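Local coordinates for protein carboxyl esterase NP (Bacillus subtilis, PDB 4CCW) that hydrolyses carboxylic esters to an alcohol and a carboxylate, as a carboxylesterase of the alpha/beta hydrolase fold, at residues P72-W77 and Y81-V86; P221-D226 and L253-S258. All coordinates share one frame; numbering follows the deposited sequence.

Contact 1: P72-W77 and Y81-V86; sequences PNIADW and YRTYAV
Ile-74 and Trp-77 meet Tyr-81 and Thr-83 in a buried helix-to-strand turn, which joins helix 74-80 to strand 82-86 within the beta-alpha-beta unit that starts at strand 56-60. One backbone bond spans the turn: Tyr-81 N donates to Trp-77 O over 3.2 Å. It lies in the carbonyl plane but is bent at the hydrogen, with an N-H...O angle of 139°. The same oxygen sits at the edge of the Tyr-81 ring, 3.5 Å from Tyr-81 CD2, and also meets the methyl of Thr-83, with Thr-83 CG2 3.7 Å from Trp-77 O. This one carbonyl thus takes the amide of Tyr-81 and lies against carbon atoms of both Tyr-81 and Thr-83.

Further along, the tip of Ile-74 reaches Thr-83. Its CG1 is turned anti to the backbone N (chi1 -166°), which carries the terminal methyl over to the strand, where Ile-74 CD1 makes a close van der Waals contact with Thr-83 OG1 at 3.3 Å. The hydroxyl is hydrogen-bonded to Ser-49 O on strand 42-49. The Trp-77 indole leads off from the strand segment and has Asn-73 CB over one face, 3.5 Å above the ring plane. Helix 280-291 receives this indole through Val-287 and Met-288, while Leu-57 and Leu-59 touch it as well, so that Trp-77 of helix 74-80 packs against both strand 56-60 and helix 280-291.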
loop_
_atom_site.group_PDB
_atom_site.type_symbol
_atom_site.label_atom_id
_atom_site.label_comp_id
_atom_site.label_asym_id
_atom_site.label_seq_id
_atom_site.Cartn_x
_atom_site.Cartn_y
_atom_site.Cartn_z
ATOM N N PRO A 72 11.807 1.314 6.260
ATOM C CA PRO A 72 13.100 1.174 5.572
ATOM C C PRO A 72 13.322 2.178 4.445
ATOM O O PRO A 72 14.407 2.217 3.856
ATOM C CB PRO A 72 13.030 -0.231 4.957
ATOM C CG PRO A 72 11.805 -0.880 5.508
ATOM C CD PRO A 72 10.884 0.229 5.887
ATOM N N ASN A 73 12.303 2.969 4.143
ATOM C CA ASN A 73 12.304 3.782 2.929
ATOM C C ASN A 73 12.162 5.249 3.256
ATOM O O ASN A 73 12.550 6.107 2.467
ATOM C CB ASN A 73 11.144 3.380 2.008
ATOM C CG ASN A 73 10.929 1.885 1.951
ATOM O OD1 ASN A 73 10.011 1.362 2.597
ATOM N ND2 ASN A 73 11.787 1.178 1.207
ATOM N N ILE A 74 11.605 5.533 4.427
ATOM C CA ILE A 74 11.151 6.879 4.735
ATOM C C ILE A 74 12.291 7.894 4.939
ATOM O O ILE A 74 12.122 9.063 4.618
ATOM C CB ILE A 74 10.148 6.895 5.915
ATOM C CG1 ILE A 74 9.414 8.247 5.994
ATOM C CG2 ILE A 74 10.837 6.558 7.232
ATOM C CD1 ILE A 74 8.495 8.527 4.823
ATOM N N ALA A 75 13.446 7.453 5.443
ATOM C CA ALA A 75 14.589 8.378 5.619
ATOM C C ALA A 75 15.076 8.945 4.283
ATOM O O ALA A 75 15.329 10.151 4.173
ATOM C CB ALA A 75 15.732 7.703 6.361
ATOM N N ASP A 76 15.195 8.077 3.277
ATOM C CA ASP A 76 15.584 8.483 1.919
ATOM C C ASP A 76 14.487 9.312 1.237
ATOM O O ASP A 76 14.752 10.414 0.760
ATOM C CB ASP A 76 15.918 7.266 1.046
ATOM C CG ASP A 76 17.336 6.737 1.257
ATOM O OD1 ASP A 76 18.181 7.422 1.879
ATOM O OD2 ASP A 76 17.607 5.615 0.775
ATOM N N TRP A 77 13.259 8.790 1.186
ATOM C CA TRP A 77 12.194 9.495 0.465
ATOM C C TRP A 77 11.838 10.799 1.113
ATOM O O TRP A 77 11.593 11.786 0.417
ATOM C CB TRP A 77 10.949 8.623 0.264
ATOM C CG TRP A 77 11.189 7.429 -0.623
ATOM C CD1 TRP A 77 12.210 7.250 -1.551
ATOM C CD2 TRP A 77 10.391 6.197 -0.700
ATOM N NE1 TRP A 77 12.105 6.033 -2.170
ATOM C CE2 TRP A 77 11.039 5.352 -1.711
ATOM C CE3 TRP A 77 9.255 5.726 -0.053
ATOM C CZ2 TRP A 77 10.553 4.098 -2.045
ATOM C CZ3 TRP A 77 8.762 4.458 -0.407
ATOM C CH2 TRP A 77 9.401 3.666 -1.376
ATOM N N TYR A 81 11.055 14.887 -0.200
ATOM C CA TYR A 81 9.616 15.084 -0.371
ATOM C C TYR A 81 8.899 15.274 0.942
ATOM O O TYR A 81 9.286 14.697 1.963
ATOM C CB TYR A 81 8.982 13.884 -1.110
ATOM C CG TYR A 81 9.524 13.712 -2.503
ATOM C CD1 TYR A 81 8.997 14.430 -3.574
ATOM C CD2 TYR A 81 10.590 12.848 -2.745
ATOM C CE1 TYR A 81 9.516 14.292 -4.850
ATOM C CE2 TYR A 81 11.112 12.703 -4.018
ATOM C CZ TYR A 81 10.573 13.428 -5.062
ATOM O OH TYR A 81 11.099 13.284 -6.327
ATOM N N ARG A 82 7.836 16.073 0.905
ATOM C CA ARG A 82 6.895 16.106 1.997
ATOM C C ARG A 82 6.058 14.846 1.864
ATOM O O ARG A 82 5.171 14.762 1.010
ATOM C CB ARG A 82 6.027 17.359 1.920
ATOM C CG ARG A 82 4.976 17.470 3.016
ATOM C CD ARG A 82 5.604 17.538 4.402
ATOM N NE ARG A 82 4.623 17.824 5.459
ATOM C CZ ARG A 82 4.893 17.776 6.761
ATOM N NH1 ARG A 82 6.115 17.458 7.172
ATOM N NH2 ARG A 82 3.947 18.061 7.660
ATOM N N THR A 83 6.361 13.853 2.696
ATOM C CA THR A 83 5.848 12.511 2.488
ATOM C C THR A 83 4.734 12.168 3.470
ATOM O O THR A 83 4.938 12.220 4.691
ATOM C CB THR A 83 6.966 11.469 2.653
ATOM O OG1 THR A 83 7.445 11.506 4.000
ATOM C CG2 THR A 83 8.107 11.789 1.753
ATOM N N TYR A 84 3.571 11.816 2.925
ATOM C CA TYR A 84 2.403 11.462 3.725
ATOM C C TYR A 84 2.117 9.973 3.577
ATOM O O TYR A 84 1.743 9.512 2.490
ATOM C CB TYR A 84 1.165 12.256 3.291
ATOM C CG TYR A 84 1.312 13.759 3.370
ATOM C CD1 TYR A 84 1.177 14.432 4.582
ATOM C CD2 TYR A 84 1.579 14.508 2.224
ATOM C CE1 TYR A 84 1.307 15.813 4.646
ATOM C CE2 TYR A 84 1.725 15.891 2.281
ATOM C CZ TYR A 84 1.578 16.536 3.489
ATOM O OH TYR A 84 1.711 17.908 3.545
ATOM N N ALA A 85 2.273 9.230 4.668
ATOM C CA ALA A 85 1.907 7.810 4.681
ATOM C C ALA A 85 0.481 7.638 5.182
ATOM O O ALA A 85 0.189 7.849 6.360
ATOM C CB ALA A 85 2.888 7.005 5.525
ATOM N N VAL A 86 -0.404 7.250 4.274
ATOM C CA VAL A 86 -1.849 7.226 4.527
ATOM C C VAL A 86 -2.345 5.806 4.818
ATOM O O VAL A 86 -2.111 4.891 4.015
ATOM C CB VAL A 86 -2.603 7.767 3.301
ATOM C CG1 VAL A 86 -4.107 7.664 3.512
ATOM C CG2 VAL A 86 -2.175 9.208 3.005
#

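Contact 2: P221-D226 and L253-S258; sequences PYVFTD and LHRASS
Arg-255 reaches from helix 249-259 to the loop around Phe-224 and ends in a fork that grips one backbone oxygen. With CG anti to the backbone N (chi1 -176°) and the chain extended to NE, the side chain carries its guanidinium out to the loop, and the last torsion, about NE, sets the plane of the flat group. Arg-255 NH1 donates to Phe-224 O at 3.0 Å, and Arg-255 NH2 donates to the same Phe-224 O at 2.9 Å, with the acceptor almost in the guanidinium plane.

Arg-255 NH2 also forms a salt bridge with Asp-226 OD1 at 2.8 Å, a straighter bond of 165°. The two side chains cross at about a right angle, and their carboxylate and guanidinium planes are 37° apart. A water bridges the same pair, accepting from Arg-255 NE at 2.8 Å and donating to Asp-226 OD1 at 3.0 Å. Val-223 adds a carbon contact, its CG1 lying 3.6 Å from Arg-255 NH1. Beyond the two segments, Arg-255 NH1 donates to Phe-158 O, which ties a second loop to the same group.

The arrangement is an end-on pair of arginine-to-carbonyl hydrogen bonds with an adjoining salt bridge, at the surface and away from the ligand pocket. It joins the loop before helix 226-230 to helix 249-259, which packs on strands 236-241 and 263-268 of the alpha/beta hydrolase sheet.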
loop_
_atom_site.group_PDB
_atom_site.type_symbol
_atom_site.label_atom_id
_atom_site.label_comp_id
_atom_site.label_asym_id
_atom_site.label_seq_id
_atom_site.Cartn_x
_atom_site.Cartn_y
_atom_site.Cartn_z
ATOM N N PRO A 221 -10.468 -6.845 -4.876
ATOM C CA PRO A 221 -9.442 -6.593 -5.891
ATOM C C PRO A 221 -10.041 -6.474 -7.280
ATOM O O PRO A 221 -11.207 -6.824 -7.484
ATOM C CB PRO A 221 -8.553 -7.836 -5.797
ATOM C CG PRO A 221 -9.485 -8.900 -5.350
ATOM C CD PRO A 221 -10.391 -8.228 -4.363
ATOM N N TYR A 222 -9.241 -5.972 -8.223
ATOM C CA TYR A 222 -9.716 -5.715 -9.574
ATOM C C TYR A 222 -8.566 -5.846 -10.555
ATOM O O TYR A 222 -7.433 -5.512 -10.227
ATOM C CB TYR A 222 -10.355 -4.310 -9.667
ATOM C CG TYR A 222 -10.880 -3.958 -11.055
ATOM C CD1 TYR A 222 -11.935 -4.685 -11.631
ATOM C CD2 TYR A 222 -10.322 -2.915 -11.796
ATOM C CE1 TYR A 222 -12.422 -4.380 -12.892
ATOM C CE2 TYR A 222 -10.806 -2.602 -13.059
ATOM C CZ TYR A 222 -11.853 -3.338 -13.598
ATOM O OH TYR A 222 -12.330 -3.060 -14.853
ATOM N N VAL A 223 -8.868 -6.368 -11.741
ATOM C CA VAL A 223 -7.921 -6.412 -12.856
ATOM C C VAL A 223 -8.427 -5.453 -13.922
ATOM O O VAL A 223 -9.538 -5.606 -14.429
ATOM C CB VAL A 223 -7.825 -7.843 -13.420
ATOM C CG1 VAL A 223 -6.975 -7.870 -14.700
ATOM C CG2 VAL A 223 -7.197 -8.754 -12.364
ATOM N N PHE A 224 -7.628 -4.448 -14.254
ATOM C CA PHE A 224 -8.073 -3.439 -15.217
ATOM C C PHE A 224 -8.156 -4.033 -16.617
ATOM O O PHE A 224 -7.331 -4.863 -16.986
ATOM C CB PHE A 224 -7.143 -2.216 -15.181
ATOM C CG PHE A 224 -7.202 -1.480 -13.877
ATOM C CD1 PHE A 224 -8.150 -0.470 -13.678
ATOM C CD2 PHE A 224 -6.354 -1.826 -12.828
ATOM C CE1 PHE A 224 -8.231 0.197 -12.451
ATOM C CE2 PHE A 224 -6.453 -1.182 -11.593
ATOM C CZ PHE A 224 -7.379 -0.157 -11.413
ATOM N N THR A 225 -9.145 -3.595 -17.390
ATOM C CA THR A 225 -9.303 -4.079 -18.749
ATOM C C THR A 225 -8.177 -3.547 -19.647
ATOM O O THR A 225 -7.435 -2.616 -19.283
ATOM C CB THR A 225 -10.645 -3.636 -19.362
ATOM O OG1 THR A 225 -10.652 -2.206 -19.523
ATOM C CG2 THR A 225 -11.837 -4.100 -18.489
ATOM N N ASP A 226 -8.060 -4.138 -20.832
ATOM C CA ASP A 226 -7.106 -3.665 -21.829
ATOM C C ASP A 226 -7.292 -2.174 -22.092
ATOM O O ASP A 226 -6.321 -1.401 -22.072
ATOM C CB ASP A 226 -7.295 -4.426 -23.142
ATOM C CG ASP A 226 -6.826 -5.871 -23.066
ATOM O OD1 ASP A 226 -6.360 -6.304 -21.998
ATOM O OD2 ASP A 226 -6.922 -6.577 -24.102
ATOM N N LEU A 253 4.493 -8.086 -15.774
ATOM C CA LEU A 253 5.270 -7.093 -16.520
ATOM C C LEU A 253 4.838 -7.100 -17.989
ATOM O O LEU A 253 4.708 -6.038 -18.610
ATOM C CB LEU A 253 6.776 -7.362 -16.392
ATOM C CG LEU A 253 7.703 -6.384 -17.151
ATOM C CD1 LEU A 253 9.004 -6.175 -16.395
ATOM C CD2 LEU A 253 7.984 -6.921 -18.538
ATOM N N HIS A 254 4.631 -8.292 -18.544
ATOM C CA HIS A 254 4.261 -8.414 -19.955
ATOM C C HIS A 254 2.973 -7.687 -20.209
ATOM O O HIS A 254 2.903 -6.843 -21.105
ATOM C CB HIS A 254 4.163 -9.880 -20.391
ATOM C CG HIS A 254 3.489 -10.058 -21.728
ATOM N ND1 HIS A 254 2.171 -10.258 -21.843
ATOM C CD2 HIS A 254 3.994 -10.005 -23.019
ATOM C CE1 HIS A 254 1.841 -10.349 -23.147
ATOM N NE2 HIS A 254 2.953 -10.188 -23.864
ATOM N N ARG A 255 1.946 -7.950 -19.397
ATOM C CA ARG A 255 0.659 -7.311 -19.657
ATOM C C ARG A 255 0.739 -5.785 -19.464
ATOM O O ARG A 255 0.270 -5.020 -20.314
ATOM C CB ARG A 255 -0.476 -7.931 -18.803
ATOM C CG ARG A 255 -1.831 -7.313 -19.149
ATOM C CD ARG A 255 -3.025 -8.166 -18.758
ATOM N NE ARG A 255 -4.230 -7.517 -19.292
ATOM C CZ ARG A 255 -5.058 -6.726 -18.599
ATOM N NH1 ARG A 255 -4.879 -6.496 -17.293
ATOM N NH2 ARG A 255 -6.102 -6.188 -19.211
ATOM N N ALA A 256 1.369 -5.346 -18.372
ATOM C CA ALA A 256 1.494 -3.924 -18.083
ATOM C C ALA A 256 2.202 -3.187 -19.234
ATOM O O ALA A 256 1.743 -2.138 -19.718
ATOM C CB ALA A 256 2.243 -3.733 -16.765
ATOM N N SER A 257 3.313 -3.770 -19.679
ATOM C CA SER A 257 4.133 -3.174 -20.734
ATOM C C SER A 257 3.443 -3.181 -22.085
ATOM O O SER A 257 3.759 -2.350 -22.918
ATOM C CB SER A 257 5.476 -3.895 -20.847
ATOM O OG SER A 257 6.192 -3.819 -19.625
ATOM N N SER A 258 2.517 -4.128 -22.285
ATOM C CA SER A 258 1.775 -4.251 -23.550
ATOM C C SER A 258 0.752 -3.122 -23.763
ATOM O O SER A 258 0.482 -2.744 -24.907
ATOM C CB SER A 258 1.081 -5.623 -23.643
ATOM O OG SER A 258 2.066 -6.668 -23.797
HETATM O O HOH W 1 -4.598 -8.770 -21.778
#

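In the fold
From the N terminus, the chain passes through strand 56-60 and reaches contact 1, where helix 74-80 turns directly into strand 82-86 and closes a very short loop. Strands 123-128 and 146-152 and the helices after them follow before contact 2 opens at 221-226. That contact closes a longer excursion, through helix 226-230 and strand 236-241, when helix 249-259 arrives. The two are in series, neither nested nor crossing. The centres of contacts 1 and 2 are about 27 Å apart, and the nearest atoms of the two contacts about 17 Å. Contact 1 ties helix 74-80 to strand 82-86 of the mixed sheet, whereas contact 2 joins a loop to the helix between strands 236-241 and 263-268.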